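Local coordinates for substrate-binding protein (Synechococcus sp., PDB 6WPN), which probably captures a sugar or oligosaccharide in the periplasm as the substrate-binding protein of a transporter, at residues A84-N89 with R306-A311; F267-Q272 with N358-Q363. All coordinates share one frame; numbering follows the deposited sequence. Where two conformers were deposited one is given.

Contact 1 (A84-N89 with R306-A311); sequences APDVVN and RQSQQA
The hydroxyl of Ser308 binds the carboxylate of Asp86, with Ser308 OG 2.7 Å from Asp86 OD2. The serine is the donor. It comes to the anti lone pair of OD2, on the side away from OD1. In Ser308, OG stands anti to the backbone N (chi1 174°), which carries the oxygen across to the aspartate. Both Asp86 and Ser308 are buried, and this short bond is the heart of the tight part. Ala84 CB adds to the packing, meeting Gln307 CB at 3.7 Å. The other oxygen of Asp86, OD1, accepts from Gln31 N on strand 30-35, so donors from two parts of the chain fix the carboxylate's rotation. Replacing Asp86 by an alanine removes both oxygens and would probably leave the Ser308 hydroxyl and the Gln31 amide each without this acceptor.

The glutamine ends make the looser side. The Gln307 chain bends at chi2 and its amide leads away toward solvent. Gln310 passes the carboxylate at a slant, the two planes 74° apart. Gln310 NE2 stays 3.9 Å from Asp86 OD1 and instead binds Thr29 O. Gln310 also takes the N-cap position of helix 311-321, and its backbone N makes a weak bond to Ser308 OG at 3.4 Å.

The contact thus joins the turn leading into strand 87-90 to the loop that follows strand 295-303. Its polar centre is a buried carboxylate. If charged, as is likely, it is compensated by two uncharged donors, Ser308 OG and Gln31 N, which probably ease the cost of burial.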
ATOM      1  N   ALA A  84     -13.129  17.002 -16.308  1.00 74.78           N
ATOM      2  CA  ALA A  84     -12.339  15.910 -15.765  1.00 68.62           C
ATOM      3  C   ALA A  84     -10.901  16.366 -15.537  1.00 58.00           C
ATOM      4  O   ALA A  84     -10.361  17.141 -16.333  1.00 52.11           O
ATOM      5  CB  ALA A  84     -12.363  14.708 -16.710  1.00 68.02           C
ATOM      6  N   PRO A  85     -10.261  15.914 -14.461  1.00 48.49           N
ATOM      7  CA  PRO A  85      -8.871  16.305 -14.214  1.00 57.34           C
ATOM      8  C   PRO A  85      -7.962  15.749 -15.296  1.00 53.77           C
ATOM      9  O   PRO A  85      -8.316  14.830 -16.037  1.00 56.49           O
ATOM     10  CB  PRO A  85      -8.562  15.691 -12.845  1.00 59.54           C
ATOM     11  CG  PRO A  85      -9.528  14.558 -12.722  1.00 62.26           C
ATOM     12  CD  PRO A  85     -10.772  14.993 -13.432  1.00 48.38           C
ATOM     13  N   ASP A  86      -6.774  16.337 -15.392  1.00 58.17           N
ATOM     14  CA  ASP A  86      -5.858  15.948 -16.455  1.00 65.37           C
ATOM     15  C   ASP A  86      -4.887  14.848 -16.040  1.00 53.71           C
ATOM     16  O   ASP A  86      -4.596  13.953 -16.841  1.00 56.98           O
ATOM     17  CB  ASP A  86      -5.098  17.182 -16.945  1.00 75.15           C
ATOM     18  CG  ASP A  86      -6.032  18.261 -17.477  1.00 80.60           C
ATOM     19  OD1 ASP A  86      -6.182  19.307 -16.812  1.00 86.40           O
ATOM     20  OD2 ASP A  86      -6.642  18.049 -18.547  1.00 83.35           O
ATOM     21  N   VAL A  87      -4.395  14.880 -14.803  1.00 46.58           N
ATOM     22  CA  VAL A  87      -3.548  13.822 -14.258  1.00 48.16           C
ATOM     23  C   VAL A  87      -4.141  13.374 -12.933  1.00 46.25           C
ATOM     24  O   VAL A  87      -4.392  14.201 -12.050  1.00 59.25           O
ATOM     25  CB  VAL A  87      -2.087  14.275 -14.058  1.00 46.81           C
ATOM     26  CG1 VAL A  87      -1.267  13.143 -13.479  1.00 48.79           C
ATOM     27  CG2 VAL A  87      -1.477  14.746 -15.367  1.00 48.83           C
ATOM     28  N   VAL A  88      -4.363  12.073 -12.793  1.00 49.29           N
ATOM     29  CA  VAL A  88      -4.962  11.514 -11.591  1.00 55.65           C
ATOM     30  C   VAL A  88      -4.004  10.491 -11.002  1.00 47.61           C
ATOM     31  O   VAL A  88      -3.427   9.674 -11.727  1.00 48.25           O
ATOM     32  CB  VAL A  88      -6.335  10.872 -11.875  1.00 52.66           C
ATOM     33  CG1 VAL A  88      -6.988  10.428 -10.580  1.00 60.24           C
ATOM     34  CG2 VAL A  88      -7.221  11.846 -12.594  1.00 60.30           C
ATOM     35  N   ASN A  89      -3.860  10.531  -9.682  1.00 51.08           N
ATOM     36  CA  ASN A  89      -3.000   9.611  -8.950  1.00 60.01           C
ATOM     37  C   ASN A  89      -3.794   8.361  -8.585  1.00 59.14           C
ATOM     38  O   ASN A  89      -4.814   8.449  -7.893  1.00 50.49           O
ATOM     39  CB  ASN A  89      -2.450  10.298  -7.701  1.00 64.45           C
ATOM     40  CG  ASN A  89      -1.596   9.389  -6.863  1.00 63.05           C
ATOM     41  OD1 ASN A  89      -1.590   9.496  -5.641  1.00 73.57           O
ATOM     42  ND2 ASN A  89      -0.860   8.494  -7.511  1.00 63.94           N
ATOM     43  N   ARG A 306      -9.547   9.909 -20.154  1.00 67.70           N
ATOM     44  CA  ARG A 306      -9.823  10.069 -21.579  1.00 76.10           C
ATOM     45  C   ARG A 306     -10.584  11.356 -21.866  1.00 79.55           C
ATOM     46  O   ARG A 306     -10.457  11.917 -22.960  1.00 84.77           O
ATOM     47  CB  ARG A 306     -10.598   8.864 -22.115  1.00 79.54           C
ATOM     48  CG  ARG A 306      -9.717   7.767 -22.702  1.00 83.73           C
ATOM     49  CD  ARG A 306     -10.503   6.865 -23.643  1.00 84.16           C
ATOM     50  NE  ARG A 306     -11.146   7.636 -24.704  1.00 92.05           N
ATOM     51  CZ  ARG A 306     -11.868   7.108 -25.688  1.00 93.60           C
ATOM     52  NH1 ARG A 306     -12.047   5.797 -25.761  1.00 96.78           N
ATOM     53  NH2 ARG A 306     -12.412   7.898 -26.604  1.00 90.99           N
ATOM     54  N   GLN A 307     -11.371  11.842 -20.905  1.00 73.31           N
ATOM     55  CA  GLN A 307     -12.070  13.108 -21.095  1.00 80.48           C
ATOM     56  C   GLN A 307     -11.138  14.309 -21.100  1.00 75.43           C
ATOM     57  O   GLN A 307     -11.581  15.405 -21.458  1.00 75.11           O
ATOM     58  CB  GLN A 307     -13.136  13.303 -20.014  1.00 90.53           C
ATOM     59  CG  GLN A 307     -14.502  12.734 -20.363  1.00101.95           C
ATOM     60  CD  GLN A 307     -14.528  11.218 -20.371  1.00108.15           C
ATOM     61  OE1 GLN A 307     -13.765  10.566 -19.655  1.00112.35           O
ATOM     62  NE2 GLN A 307     -15.411  10.649 -21.185  1.00104.81           N
ATOM     63  N   SER A 308      -9.878  14.144 -20.702  1.00 75.01           N
ATOM     64  CA  SER A 308      -8.955  15.272 -20.679  1.00 76.22           C
ATOM     65  C   SER A 308      -8.769  15.844 -22.080  1.00 84.62           C
ATOM     66  O   SER A 308      -8.455  15.116 -23.026  1.00 94.13           O
ATOM     67  CB  SER A 308      -7.609  14.844 -20.100  1.00 62.49           C
ATOM     68  OG  SER A 308      -6.666  15.895 -20.199  1.00 58.67           O
ATOM     69  N   GLN A 309      -8.957  17.154 -22.206  1.00 77.46           N
ATOM     70  CA  GLN A 309      -8.787  17.848 -23.474  1.00 84.31           C
ATOM     71  C   GLN A 309      -7.373  18.384 -23.668  1.00 76.12           C
ATOM     72  O   GLN A 309      -7.097  19.017 -24.692  1.00 73.05           O
ATOM     73  CB  GLN A 309      -9.808  18.986 -23.590  1.00 89.00           C
ATOM     74  CG  GLN A 309     -11.259  18.558 -23.351  1.00 91.53           C
ATOM     75  CD  GLN A 309     -11.836  17.726 -24.490  1.00 93.56           C
ATOM     76  OE1 GLN A 309     -12.544  18.245 -25.357  1.00101.21           O
ATOM     77  NE2 GLN A 309     -11.548  16.428 -24.484  1.00 87.34           N
ATOM     78  N   GLN A 310      -6.478  18.147 -22.715  1.00 74.07           N
ATOM     79  CA  GLN A 310      -5.070  18.514 -22.820  1.00 81.44           C
ATOM     80  C   GLN A 310      -4.197  17.303 -22.526  1.00 73.89           C
ATOM     81  O   GLN A 310      -3.287  17.346 -21.697  1.00 75.66           O
ATOM     82  CB  GLN A 310      -4.706  19.643 -21.861  1.00 88.89           C
ATOM     83  CG  GLN A 310      -5.811  20.638 -21.568  1.00 96.14           C
ATOM     84  CD  GLN A 310      -5.359  21.725 -20.606  1.00103.19           C
ATOM     85  OE1 GLN A 310      -4.257  22.266 -20.732  1.00105.18           O
ATOM     86  NE2 GLN A 310      -6.199  22.033 -19.623  1.00106.82           N
ATOM     87  N   ALA A 311      -4.472  16.196 -23.220  1.00 68.05           N
ATOM     88  CA  ALA A 311      -3.791  14.939 -22.926  1.00 60.84           C
ATOM     89  C   ALA A 311      -2.282  15.060 -23.100  1.00 61.15           C
ATOM     90  O   ALA A 311      -1.516  14.531 -22.288  1.00 64.71           O
ATOM     91  CB  ALA A 311      -4.351  13.823 -23.805  1.00 53.93           C
TER

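Contact 2 (F267-Q272 with N358-Q363); sequences FLRSIQ and NPAEAQ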
ATOM      1  N   PHE A 267       6.950   6.907   8.516  1.00 43.92           N
ATOM      2  CA  PHE A 267       6.260   6.966   9.788  1.00 47.59           C
ATOM      3  C   PHE A 267       7.213   6.812  10.965  1.00 49.28           C
ATOM      4  O   PHE A 267       6.893   7.252  12.074  1.00 46.53           O
ATOM      5  CB  PHE A 267       5.176   5.899   9.848  1.00 54.37           C
ATOM      6  CG  PHE A 267       4.405   5.934  11.110  1.00 70.56           C
ATOM      7  CD1 PHE A 267       3.670   7.057  11.441  1.00 79.81           C
ATOM      8  CD2 PHE A 267       4.435   4.868  11.987  1.00 85.36           C
ATOM      9  CE1 PHE A 267       2.965   7.113  12.618  1.00 92.44           C
ATOM     10  CE2 PHE A 267       3.722   4.915  13.166  1.00 96.89           C
ATOM     11  CZ  PHE A 267       2.999   6.040  13.486  1.00 98.89           C
ATOM     12  N   LEU A 268       8.387   6.219  10.741  1.00 47.16           N
ATOM     13  CA  LEU A 268       9.358   6.082  11.818  1.00 41.03           C
ATOM     14  C   LEU A 268       9.842   7.439  12.318  1.00 47.61           C
ATOM     15  O   LEU A 268      10.118   7.591  13.513  1.00 54.07           O
ATOM     16  CB  LEU A 268      10.528   5.210  11.358  1.00 41.55           C
ATOM     17  CG  LEU A 268      11.563   4.758  12.391  1.00 49.85           C
ATOM     18  CD1 LEU A 268      10.908   4.274  13.680  1.00 44.79           C
ATOM     19  CD2 LEU A 268      12.436   3.668  11.790  1.00 51.13           C
ATOM     20  N   ARG A 269       9.941   8.437  11.435  0.52 52.35           N
ATOM     21  CA  ARG A 269      10.399   9.753  11.876  0.52 51.85           C
ATOM     22  C   ARG A 269       9.359  10.436  12.758  0.52 55.61           C
ATOM     23  O   ARG A 269       9.714  11.142  13.710  0.52 64.70           O
ATOM     24  CB  ARG A 269      10.746  10.634  10.674  0.52 50.91           C
ATOM     25  CG  ARG A 269      11.284  12.021  11.048  0.52 55.05           C
ATOM     26  CD  ARG A 269      12.743  11.985  11.527  0.52 57.13           C
ATOM     27  NE  ARG A 269      13.698  11.969  10.417  0.52 55.09           N
ATOM     28  CZ  ARG A 269      15.020  11.905  10.556  0.52 53.25           C
ATOM     29  NH1 ARG A 269      15.565  11.845  11.764  0.52 38.11           N
ATOM     30  NH2 ARG A 269      15.802  11.897   9.484  0.52 37.75           N
ATOM     31  N   SER A 270       8.070  10.240  12.467  1.00 51.24           N
ATOM     32  CA  SER A 270       7.043  10.811  13.331  1.00 51.19           C
ATOM     33  C   SER A 270       6.960  10.068  14.658  1.00 44.99           C
ATOM     34  O   SER A 270       6.629  10.673  15.683  1.00 49.51           O
ATOM     35  CB  SER A 270       5.687  10.819  12.623  1.00 46.09           C
ATOM     36  OG  SER A 270       5.351   9.531  12.156  1.00 61.21           O
ATOM     37  N   ILE A 271       7.273   8.771  14.667  1.00 43.26           N
ATOM     38  CA  ILE A 271       7.412   8.054  15.931  1.00 51.74           C
ATOM     39  C   ILE A 271       8.550   8.653  16.744  1.00 60.29           C
ATOM     40  O   ILE A 271       8.444   8.816  17.966  1.00 59.80           O
ATOM     41  CB  ILE A 271       7.640   6.552  15.682  1.00 60.04           C
ATOM     42  CG1 ILE A 271       6.409   5.909  15.055  1.00 65.94           C
ATOM     43  CG2 ILE A 271       8.012   5.835  16.975  1.00 59.91           C
ATOM     44  CD1 ILE A 271       6.605   4.431  14.765  1.00 70.24           C
ATOM     45  N   GLN A 272       9.667   8.968  16.080  1.00 60.10           N
ATOM     46  CA  GLN A 272      10.805   9.553  16.778  1.00 54.74           C
ATOM     47  C   GLN A 272      10.412  10.845  17.474  1.00 62.87           C
ATOM     48  O   GLN A 272      10.809  11.086  18.619  1.00 78.75           O
ATOM     49  CB  GLN A 272      11.956   9.807  15.804  1.00 43.60           C
ATOM     50  CG  GLN A 272      12.674   8.554  15.344  1.00 46.78           C
ATOM     51  CD  GLN A 272      13.762   8.842  14.326  1.00 46.04           C
ATOM     52  OE1 GLN A 272      13.977   9.987  13.933  1.00 52.91           O
ATOM     53  NE2 GLN A 272      14.470   7.802  13.911  1.00 50.99           N
ATOM     54  N   ASN A 358      23.397  11.210  14.240  1.00 60.25           N
ATOM     55  CA  ASN A 358      22.865  10.799  15.531  1.00 56.31           C
ATOM     56  C   ASN A 358      22.157   9.466  15.350  1.00 53.21           C
ATOM     57  O   ASN A 358      21.882   9.057  14.215  1.00 51.03           O
ATOM     58  CB  ASN A 358      21.910  11.855  16.106  1.00 54.04           C
ATOM     59  CG  ASN A 358      20.832  12.256  15.129  1.00 57.39           C
ATOM     60  OD1 ASN A 358      19.986  11.446  14.755  1.00 62.67           O
ATOM     61  ND2 ASN A 358      20.855  13.514  14.709  1.00 68.76           N
ATOM     62  N   PRO A 359      21.873   8.751  16.444  1.00 50.87           N
ATOM     63  CA  PRO A 359      21.175   7.459  16.309  1.00 45.63           C
ATOM     64  C   PRO A 359      19.824   7.558  15.622  1.00 46.03           C
ATOM     65  O   PRO A 359      19.404   6.596  14.968  1.00 45.68           O
ATOM     66  CB  PRO A 359      21.024   6.998  17.765  1.00 42.82           C
ATOM     67  CG  PRO A 359      22.153   7.656  18.479  1.00 50.23           C
ATOM     68  CD  PRO A 359      22.305   8.997  17.833  1.00 46.56           C
ATOM     69  N   ALA A 360      19.135   8.696  15.740  1.00 46.58           N
ATOM     70  CA  ALA A 360      17.838   8.853  15.085  1.00 39.29           C
ATOM     71  C   ALA A 360      17.977   8.809  13.568  1.00 40.83           C
ATOM     72  O   ALA A 360      17.217   8.114  12.881  1.00 47.86           O
ATOM     73  CB  ALA A 360      17.179  10.160  15.529  1.00 39.76           C
ATOM     74  N   GLU A 361      18.934   9.561  13.022  1.00 44.93           N
ATOM     75  CA  GLU A 361      19.178   9.502  11.586  1.00 49.44           C
ATOM     76  C   GLU A 361      19.664   8.124  11.161  1.00 49.25           C
ATOM     77  O   GLU A 361      19.338   7.663  10.062  1.00 43.72           O
ATOM     78  CB  GLU A 361      20.197  10.564  11.177  1.00 46.63           C
ATOM     79  CG  GLU A 361      19.678  11.987  11.238  1.00 53.31           C
ATOM     80  CD  GLU A 361      20.699  12.989  10.739  1.00 69.01           C
ATOM     81  OE1 GLU A 361      21.549  12.607   9.903  1.00 73.87           O
ATOM     82  OE2 GLU A 361      20.659  14.158  11.181  1.00 73.34           O
ATOM     83  N   ALA A 362      20.440   7.455  12.017  1.00 51.95           N
ATOM     84  CA  ALA A 362      20.899   6.106  11.708  1.00 46.95           C
ATOM     85  C   ALA A 362      19.729   5.135  11.638  1.00 51.21           C
ATOM     86  O   ALA A 362      19.676   4.281  10.744  1.00 46.52           O
ATOM     87  CB  ALA A 362      21.927   5.650  12.742  1.00 41.18           C
ATOM     88  N   GLN A 363      18.779   5.257  12.569  1.00 44.12           N
ATOM     89  CA  GLN A 363      17.582   4.426  12.530  1.00 46.11           C
ATOM     90  C   GLN A 363      16.796   4.646  11.242  1.00 40.41           C
ATOM     91  O   GLN A 363      16.356   3.683  10.602  1.00 41.29           O
ATOM     92  CB  GLN A 363      16.711   4.722  13.751  1.00 44.46           C
ATOM     93  CG  GLN A 363      15.515   3.806  13.911  1.00 34.22           C
ATOM     94  CD  GLN A 363      14.713   4.139  15.151  1.00 45.77           C
ATOM     95  OE1 GLN A 363      14.368   5.297  15.384  1.00 42.33           O
ATOM     96  NE2 GLN A 363      14.435   3.130  15.968  1.00 34.65           N
TER
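Two helices, 265-274 and 359-374, meet here in a near-antiparallel pair. The short segments lie 10.6 Å apart at their axes, with 156° between their directions. Gln272 carries the polar part of the contact. Its CG is anti to the carbonyl carbon (chi1 -73°), and the extended chain beyond takes the amide across to the first turn of the partner helix. There NE2 gives two hydrogen bonds. One runs from Gln272 NE2 to Gln363 OE1 at 2.9 Å, lying in the carbonyl plane on a lone pair. The two amides are nearly coplanar, and the two chains run alongside in opposite senses. The second bond goes from Gln272 NE2 to the backbone oxygen Ala360 O at 3.0 Å, with the donor tilted 29° from the carbonyl plane. The methyl Ala360 CB sits 3.6 Å from Gln272 OE1.

The other half of the Gln363 amide is held too. Its NE2 donates to Ala279 O of helix 276-280, so the amide's rotation is set from both atoms. Leu268 supplies the apolar support. It lies roughly perpendicular to the Gln363 chain, with Leu268 CD2 3.7 Å from Gln363 CG. On the more open flank, the Arg269 chain bends at chi2 and chi3. In one of its two conformers, Arg269 NH1 makes a doubtful, weak bond to Gln272 OE1 at 3.3 Å.

At the start of helix 359-374, Asn358 serves as N-cap, its OD1 accepting from Glu361 N at 2.8 Å. The result is plain surface packing of antiparallel helices, in which a glutamine pair and a backbone carbonyl join the first turn of helix 359-374 to the C-terminal part of helix 265-274.

From the N terminus, the chain reaches 84-89 at strand 87-90, the first half of contact 1. It then passes through 267-272 on helix 265-274, the first half of contact 2. Residues 306-311 come next and close the long loop of contact 1. Only later does 358-363 arrive to close contact 2. The segments therefore alternate, and the two loops cross. Contact 1 ties the start of strand 87-90, which lies between 30-35 and 295-303 in the mixed sheet, to the loop before helix 311-321. Contact 2 packs helix 265-274, which follows strand 260-263, against helix 359-374. Their centres are 39 Å apart and their nearest atoms about 17 Å, so they do not touch.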